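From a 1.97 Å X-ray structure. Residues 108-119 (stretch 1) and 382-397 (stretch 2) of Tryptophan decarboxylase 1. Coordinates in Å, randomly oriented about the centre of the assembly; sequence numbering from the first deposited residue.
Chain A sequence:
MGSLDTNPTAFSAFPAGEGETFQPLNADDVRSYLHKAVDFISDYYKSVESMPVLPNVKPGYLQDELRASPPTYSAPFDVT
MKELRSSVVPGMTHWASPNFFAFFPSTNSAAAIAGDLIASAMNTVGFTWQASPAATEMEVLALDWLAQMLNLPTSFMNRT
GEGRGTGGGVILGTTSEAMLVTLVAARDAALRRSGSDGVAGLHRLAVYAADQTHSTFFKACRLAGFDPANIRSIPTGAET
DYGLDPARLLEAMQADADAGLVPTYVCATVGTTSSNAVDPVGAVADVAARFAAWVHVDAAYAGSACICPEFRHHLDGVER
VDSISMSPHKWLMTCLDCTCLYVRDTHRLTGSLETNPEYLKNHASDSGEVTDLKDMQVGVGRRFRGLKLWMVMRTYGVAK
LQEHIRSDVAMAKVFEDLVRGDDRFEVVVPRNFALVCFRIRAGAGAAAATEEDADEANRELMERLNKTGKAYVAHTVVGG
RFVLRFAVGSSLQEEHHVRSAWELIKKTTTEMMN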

# COMPACT_ATOMS: atom_id res chain seq x y z
N ASN A 108 -14.85 -3.21 11.11
CA ASN A 108 -14.06 -2.13 11.69
C ASN A 108 -14.30 -2.08 13.19
O ASN A 108 -15.20 -2.74 13.73
N SER A 109 -13.50 -1.26 13.88
CA SER A 109 -13.63 -1.14 15.33
C SER A 109 -13.00 0.17 15.78
O SER A 109 -12.10 0.71 15.12
N ALA A 110 -13.48 0.67 16.92
CA ALA A 110 -12.93 1.91 17.46
C ALA A 110 -11.44 1.78 17.75
O ALA A 110 -10.67 2.72 17.51
N ALA A 111 -11.00 0.62 18.25
CA ALA A 111 -9.58 0.42 18.53
C ALA A 111 -8.74 0.52 17.27
O ALA A 111 -7.64 1.10 17.29
N ALA A 112 -9.23 -0.04 16.16
CA ALA A 112 -8.44 -0.03 14.93
C ALA A 112 -8.36 1.36 14.33
O ALA A 112 -7.29 1.78 13.86
N ILE A 113 -9.48 2.09 14.33
CA ILE A 113 -9.47 3.48 13.85
C ILE A 113 -8.55 4.33 14.72
O ILE A 113 -7.77 5.15 14.21
N ALA A 114 -8.62 4.16 16.04
CA ALA A 114 -7.73 4.87 16.96
C ALA A 114 -6.27 4.57 16.64
O ALA A 114 -5.44 5.48 16.55
N GLY A 115 -5.95 3.28 16.45
CA GLY A 115 -4.58 2.91 16.15
C GLY A 115 -4.09 3.49 14.84
O GLY A 115 -2.95 3.98 14.75
N ASP A 116 -4.93 3.47 13.81
CA ASP A 116 -4.49 4.02 12.54
C ASP A 116 -4.37 5.54 12.60
O ASP A 116 -3.48 6.10 11.95
N LEU A 117 -5.23 6.21 13.36
CA LEU A 117 -5.08 7.65 13.56
C LEU A 117 -3.74 7.97 14.23
O LEU A 117 -3.02 8.89 13.80
N ILE A 118 -3.38 7.22 15.27
CA ILE A 118 -2.11 7.46 15.94
C ILE A 118 -0.94 7.21 14.98
O ILE A 118 0.01 8.00 14.92
N ALA A 119 -1.03 6.15 14.17
CA ALA A 119 0.05 5.87 13.23
C ALA A 119 0.18 6.99 12.20
O ALA A 119 1.30 7.39 11.86
N ARG A 382 6.99 2.34 4.38
CA ARG A 382 5.81 1.63 4.86
C ARG A 382 5.29 2.31 6.12
O ARG A 382 6.08 2.82 6.92
N ARG A 383 3.96 2.31 6.27
CA ARG A 383 3.26 2.79 7.46
C ARG A 383 3.44 1.82 8.62
O ARG A 383 3.74 0.64 8.45
N PHE A 384 3.19 2.34 9.82
CA PHE A 384 3.14 1.57 11.07
C PHE A 384 1.78 0.87 11.17
O PHE A 384 0.91 1.23 11.97
N ARG A 385 1.59 -0.15 10.33
CA ARG A 385 0.33 -0.90 10.32
C ARG A 385 0.19 -1.85 11.49
O ARG A 385 -0.93 -2.26 11.81
N GLY A 386 1.30 -2.23 12.11
CA GLY A 386 1.22 -3.14 13.25
C GLY A 386 0.42 -2.56 14.40
O GLY A 386 -0.18 -3.31 15.16
N LEU A 387 0.38 -1.23 14.52
CA LEU A 387 -0.22 -0.61 15.69
C LEU A 387 -1.71 -0.92 15.78
O LEU A 387 -2.21 -1.34 16.83
N LYS A 388 -2.45 -0.73 14.68
CA LYS A 388 -3.90 -0.94 14.76
C LYS A 388 -4.23 -2.41 14.98
O LYS A 388 -5.17 -2.72 15.71
N LEU A 389 -3.45 -3.32 14.38
CA LEU A 389 -3.71 -4.74 14.58
C LEU A 389 -3.45 -5.15 16.03
O LEU A 389 -4.25 -5.89 16.63
N TRP A 390 -2.35 -4.67 16.62
CA TRP A 390 -2.09 -4.93 18.04
C TRP A 390 -3.18 -4.31 18.92
O TRP A 390 -3.65 -4.94 19.88
N MET A 391 -3.61 -3.09 18.61
CA MET A 391 -4.61 -2.44 19.44
C MET A 391 -5.93 -3.20 19.45
O MET A 391 -6.63 -3.24 20.47
N VAL A 392 -6.30 -3.78 18.31
CA VAL A 392 -7.53 -4.57 18.24
C VAL A 392 -7.42 -5.79 19.15
O VAL A 392 -8.32 -6.06 19.97
N MET A 393 -6.33 -6.55 19.03
CA MET A 393 -6.16 -7.74 19.86
C MET A 393 -5.97 -7.38 21.33
O MET A 393 -6.52 -8.04 22.21
N ARG A 394 -5.18 -6.33 21.61
CA ARG A 394 -4.89 -5.96 23.00
C ARG A 394 -6.13 -5.44 23.72
O ARG A 394 -6.33 -5.71 24.90
N THR A 395 -6.99 -4.69 23.02
CA THR A 395 -8.13 -4.09 23.70
C THR A 395 -9.28 -5.08 23.84
O THR A 395 -9.90 -5.17 24.91
N TYR A 396 -9.59 -5.83 22.78
CA TYR A 396 -10.77 -6.69 22.77
C TYR A 396 -10.49 -8.11 23.27
O TYR A 396 -11.35 -8.70 23.93
N GLY A 397 -9.32 -8.66 22.97
CA GLY A 397 -8.97 -10.00 23.42
C GLY A 397 -9.54 -11.10 22.54
O GLY A 397 -10.44 -10.89 21.73

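This is a tight, nearly antiparallel helix-helix contact, with small residues of stretch 1 packed against larger side chains of stretch 2 and a charged cluster around D116. The axes of the two helices come within 7.6 Å and run at 150° to each other.

The backbones come closest at G115. Its CA lies 4.1 Å from K388 CA and 3.5 Å from M391 SD. A CB on G115 would sit only 2.7 Å from K388 CA, a clash, so the lack of a side chain permits this approach.

A111 points toward the partner helix and fits as a knob among M391, V392, T395 and Y396. Y396 (chi1 m) also points in and brings its hydroxyl to the first turn of the other helix, where A111 N donates to Y396 OH at 3.1 Å. S109 (p), pointing toward stretch 2, caps that same turn: its OG accepts from A112 N at 3.3 Å. A112 CB packs against V392 CG2 (chi1 t) at 3.5 Å.

Farther along, I118 (m, t), L387 (t, p) and M391 (m, t, t) point toward each other's stretch. I118 CG2 meets L387 CD2 at 3.7 Å, and I118 CD1 meets M391 CE at 3.9 Å. A119 and F384 (chi1 t) also point in, with A119 CB 4.1 Å from F384 CB.

D116 is the polar centre. Its CB points sideways, but the carboxylate turns nearer stretch 2, with chi1 between wells at -113°. K388 (p, t, t, t) and R383 (m, t, p for chi1 to chi3) both point toward stretch 1. K388 NZ forms a salt bridge to D116 OD2 at 2.8 Å. R383 NH2 makes a salt bridge to D116 OD1 at 3.4 Å, a weak hydrogen bond, and a second weak one to D116 O at 3.3 Å. Water 1 bridges the carboxylate to stretch 2 backbone, donating to D116 OD1 and F384 O and accepting from K388 N. Water 2 links F384 N to A119 O, the latter weakly.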

# COMPACT_ATOMS: atom_id res chain seq x y z
CB ASN A 108 -14.43 -0.79 11.01
CG ASN A 108 -13.26 0.17 10.91
OD1 ASN A 108 -12.19 -0.06 11.48
ND2 ASN A 108 -13.46 1.26 10.17
CB SER A 109 -12.98 -2.32 16.06
OG SER A 109 -11.57 -2.34 15.88
CB ALA A 110 -13.69 2.31 18.73
CB ALA A 111 -9.35 -0.92 19.22
CB ALA A 112 -9.04 -1.01 13.90
CB ILE A 113 -10.90 4.04 13.82
CG1 ILE A 113 -11.75 3.25 12.82
CG2 ILE A 113 -10.86 5.50 13.42
CD1 ILE A 113 -13.27 3.42 13.06
CB ALA A 114 -8.05 4.48 18.41
CB ASP A 116 -5.42 3.62 11.40
CG ASP A 116 -4.72 2.69 10.42
OD1 ASP A 116 -3.57 2.26 10.72
OD2 ASP A 116 -5.29 2.41 9.34
CB LEU A 117 -6.25 8.17 14.40
CG LEU A 117 -6.18 9.55 15.06
CD1 LEU A 117 -6.03 10.66 14.03
CD2 LEU A 117 -7.43 9.75 15.93
CB ILE A 118 -2.03 6.61 17.22
CG1 ILE A 118 -3.05 7.17 18.23
CG2 ILE A 118 -0.62 6.67 17.81
CD1 ILE A 118 -3.33 6.27 19.45
CB ALA A 119 -0.17 4.52 12.56
CB ARG A 382 6.11 0.15 5.15
CG ARG A 382 7.28 -0.09 6.13
CD ARG A 382 7.94 -1.46 5.92
NE ARG A 382 6.95 -2.51 5.68
CZ ARG A 382 6.26 -3.10 6.64
NH1 ARG A 382 6.47 -2.77 7.91
NH2 ARG A 382 5.37 -4.04 6.34
CB ARG A 383 1.75 2.91 7.19
CG ARG A 383 1.33 4.11 6.38
CD ARG A 383 -0.20 4.10 6.16
NE ARG A 383 -0.93 4.00 7.43
CZ ARG A 383 -1.28 5.04 8.17
NH1 ARG A 383 -0.98 6.29 7.79
NH2 ARG A 383 -1.95 4.84 9.30
CB PHE A 384 3.40 2.53 12.23
CG PHE A 384 3.57 1.87 13.58
CD1 PHE A 384 3.52 0.49 13.73
CD2 PHE A 384 3.77 2.66 14.70
CE1 PHE A 384 3.68 -0.09 14.98
CE2 PHE A 384 3.93 2.10 15.95
CZ PHE A 384 3.88 0.73 16.10
CB ARG A 385 0.17 -1.74 9.04
CG ARG A 385 0.20 -0.95 7.77
CD ARG A 385 -0.44 -1.72 6.58
NE ARG A 385 -0.93 -0.68 5.70
CZ ARG A 385 -0.24 -0.19 4.68
NH1 ARG A 385 0.95 -0.71 4.38
NH2 ARG A 385 -0.75 0.82 3.97
CB LEU A 387 0.03 0.90 15.68
CG LEU A 387 -0.43 1.66 16.93
CD1 LEU A 387 0.29 1.13 18.17
CD2 LEU A 387 -0.17 3.15 16.78
CB LYS A 388 -4.59 -0.41 13.50
CG LYS A 388 -4.24 -1.14 12.21
CD LYS A 388 -4.95 -0.49 11.03
CE LYS A 388 -4.30 -0.87 9.70
NZ LYS A 388 -5.00 -0.22 8.55
CB LEU A 389 -2.86 -5.57 13.63
CG LEU A 389 -3.17 -7.07 13.64
CD1 LEU A 389 -4.67 -7.32 13.51
CD2 LEU A 389 -2.37 -7.80 12.54
CB TRP A 390 -0.71 -4.40 18.42
CG TRP A 390 -0.47 -4.34 19.90
CD1 TRP A 390 -0.20 -5.39 20.73
CD2 TRP A 390 -0.51 -3.17 20.73
NE1 TRP A 390 -0.07 -4.94 22.03
CE2 TRP A 390 -0.26 -3.58 22.06
CE3 TRP A 390 -0.75 -1.81 20.48
CZ2 TRP A 390 -0.21 -2.69 23.13
CZ3 TRP A 390 -0.69 -0.91 21.55
CH2 TRP A 390 -0.43 -1.36 22.86
CB MET A 391 -4.82 -1.01 18.97
CG MET A 391 -3.75 -0.06 19.46
SD MET A 391 -4.37 1.63 19.44
CE MET A 391 -2.99 2.46 20.23
CB VAL A 392 -7.82 -4.98 16.78
CG1 VAL A 392 -8.83 -6.12 16.73
CG2 VAL A 392 -8.33 -3.77 16.00
CB MET A 393 -4.97 -8.57 19.37
CG MET A 393 -5.25 -9.39 18.11
SD MET A 393 -3.81 -10.32 17.49
CE MET A 393 -2.68 -8.98 17.06
CB ARG A 394 -3.77 -4.91 23.06
CG ARG A 394 -3.39 -4.44 24.49
CD ARG A 394 -2.93 -5.65 25.30
NE ARG A 394 -2.34 -5.34 26.61
CZ ARG A 394 -2.87 -5.72 27.76
NH1 ARG A 394 -4.02 -6.38 27.76
NH2 ARG A 394 -2.27 -5.43 28.91
CB THR A 395 -8.58 -2.82 22.96
OG1 THR A 395 -7.46 -1.95 22.76
CG2 THR A 395 -9.66 -2.06 23.75
CB TYR A 396 -11.38 -6.74 21.37
CG TYR A 396 -11.75 -5.36 20.86
CD1 TYR A 396 -12.40 -4.44 21.69
CD2 TYR A 396 -11.42 -4.96 19.57
CE1 TYR A 396 -12.73 -3.18 21.24
CE2 TYR A 396 -11.75 -3.69 19.10
CZ TYR A 396 -12.41 -2.81 19.95
OH TYR A 396 -12.74 -1.57 19.48
O HOH W 1 -1.72 1.34 12.47
O HOH W 2 3.27 5.27 10.07